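Local coordinates for protein membrane-bound lysozyme inhibitor of C-type lysozyme (Pseudomonas aeruginosa, PDB 3F6Z) that specifically inhibits C-type lysozymes as a lipoprotein of the bacterial outer membrane, at residues 35-39 with 40-44. Numbering follows the deposited sequence.
Sequences YLNKG and DNSLA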
loop_
_atom_site.group_PDB
_atom_site.type_symbol
_atom_site.label_atom_id
_atom_site.label_comp_id
_atom_site.label_asym_id
_atom_site.label_seq_id
_atom_site.Cartn_x
_atom_site.Cartn_y
_atom_site.Cartn_z
ATOM N N TYR B 35 9.478 14.319 8.738
ATOM C CA TYR B 35 8.167 14.428 8.128
ATOM C C TYR B 35 8.137 15.636 7.213
ATOM O O TYR B 35 8.639 16.704 7.567
ATOM C CB TYR B 35 7.089 14.546 9.212
ATOM C CG TYR B 35 6.932 13.278 10.015
ATOM C CD1 TYR B 35 6.361 12.142 9.444
ATOM C CD2 TYR B 35 7.400 13.194 11.327
ATOM C CE1 TYR B 35 6.260 10.952 10.152
ATOM C CE2 TYR B 35 7.304 12.002 12.051
ATOM C CZ TYR B 35 6.734 10.888 11.453
ATOM O OH TYR B 35 6.644 9.707 12.138
ATOM N N LEU B 36 7.567 15.454 6.027
ATOM C CA LEU B 36 7.452 16.534 5.058
ATOM C C LEU B 36 6.021 16.602 4.553
ATOM O O LEU B 36 5.516 15.648 3.959
ATOM C CB LEU B 36 8.409 16.328 3.877
ATOM C CG LEU B 36 9.909 16.321 4.193
ATOM C CD1 LEU B 36 10.373 14.883 4.425
ATOM C CD2 LEU B 36 10.684 16.936 3.033
ATOM N N ASN B 37 5.374 17.735 4.809
ATOM C CA ASN B 37 4.000 17.960 4.392
ATOM C C ASN B 37 3.926 19.187 3.490
ATOM O O ASN B 37 4.238 20.306 3.909
ATOM C CB ASN B 37 3.104 18.168 5.615
ATOM C CG ASN B 37 3.202 17.026 6.609
ATOM O OD1 ASN B 37 3.449 17.245 7.798
ATOM N ND2 ASN B 37 3.006 15.802 6.130
ATOM N N LYS B 38 3.511 18.968 2.249
ATOM C CA LYS B 38 3.393 20.043 1.277
ATOM C C LYS B 38 2.215 19.782 0.347
ATOM O O LYS B 38 2.301 18.964 -0.561
ATOM C CB LYS B 38 4.694 20.147 0.474
ATOM C CG LYS B 38 4.693 21.206 -0.614
ATOM C CD LYS B 38 6.029 21.212 -1.353
ATOM C CE LYS B 38 5.997 22.124 -2.578
ATOM N NZ LYS B 38 5.811 23.562 -2.222
ATOM N N GLY B 39 1.110 20.478 0.576
ATOM C CA GLY B 39 -0.059 20.290 -0.270
ATOM C C GLY B 39 -0.583 18.864 -0.236
ATOM O O GLY B 39 -0.791 18.301 0.836
ATOM N N ASP B 40 -0.782 18.271 -1.408
ATOM C CA ASP B 40 -1.292 16.902 -1.488
ATOM C C ASP B 40 -0.260 15.866 -1.094
ATOM O O ASP B 40 -0.594 14.705 -0.875
ATOM C CB ASP B 40 -1.772 16.567 -2.902
ATOM C CG ASP B 40 -2.934 17.423 -3.350
ATOM O OD1 ASP B 40 -3.699 17.895 -2.480
ATOM O OD2 ASP B 40 -3.090 17.606 -4.579
ATOM N N ASN B 41 0.996 16.277 -1.017
ATOM C CA ASN B 41 2.054 15.349 -0.664
ATOM C C ASN B 41 2.421 15.397 0.801
ATOM O O ASN B 41 2.503 16.467 1.410
ATOM C CB ASN B 41 3.305 15.608 -1.509
ATOM C CG ASN B 41 3.079 15.324 -2.980
ATOM O OD1 ASN B 41 3.020 16.241 -3.800
ATOM N ND2 ASN B 41 2.938 14.047 -3.322
ATOM N N SER B 42 2.655 14.218 1.354
ATOM C CA SER B 42 3.033 14.067 2.744
ATOM C C SER B 42 3.973 12.871 2.780
ATOM O O SER B 42 3.602 11.766 2.382
ATOM C CB SER B 42 1.788 13.809 3.592
ATOM O OG SER B 42 2.135 13.553 4.938
ATOM N N LEU B 43 5.195 13.091 3.248
ATOM C CA LEU B 43 6.180 12.023 3.283
ATOM C C LEU B 43 6.796 11.836 4.655
ATOM O O LEU B 43 6.698 12.701 5.522
ATOM C CB LEU B 43 7.297 12.316 2.279
ATOM C CG LEU B 43 6.873 12.737 0.870
ATOM C CD1 LEU B 43 8.098 13.230 0.105
ATOM C CD2 LEU B 43 6.201 11.572 0.146
ATOM N N ALA B 44 7.444 10.692 4.826
ATOM C CA ALA B 44 8.118 10.343 6.060
ATOM C C ALA B 44 9.367 9.575 5.665
ATOM O O ALA B 44 9.282 8.519 5.030
ATOM C CB ALA B 44 7.217 9.475 6.930
HETATM O O HOH W 1 4.363 13.526 6.852
HETATM O O HOH W 2 0.693 17.743 3.091
#
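N37 reaches over the strand pair to S42, its partner in a non-hydrogen-bonded antiparallel pair. From CB the side chain turns back beside its own backbone N (chi1 -55°), which puts CG 4.0 Å from S42 OG. At the tip, ND2 comes within 2.7 Å of S42 OG. ND2 donates to a water that in turn donates to L43 O, and asparagine suits the place by supplying this N-H. S42 is small: its OG, anti to the backbone N (chi1 175°), lies close beside the amide, and its CB is 3.4 Å from N37 ND2. On the same face, the Y35 ring approaches A44 obliquely, CE1 lying 3.7 Å from the methyl CB, while its OH hydrogen-bonds to Y23 OH and W74 NE1.

This is a β-hairpin with a two-residue loop (G39-D40), joining strands 30-38 and 41-49 of the antiparallel eight-stranded barrel through a type II' turn from K38 to N41. G39 takes position i+1, where a phi of 60° is easy for glycine, which has no CB to clash with D40 N. K38 N donates to N41 O at 2.8 Å, and N41 N returns a hydrogen bond to K38 O. Farther along, L36 and L43 exchange two backbone hydrogen bonds. Their branched apolar side chains, side by side on the face opposite N37 (L36 CB to L43 CB 4.5 Å), suit a surface covered by L8 of the second subunit.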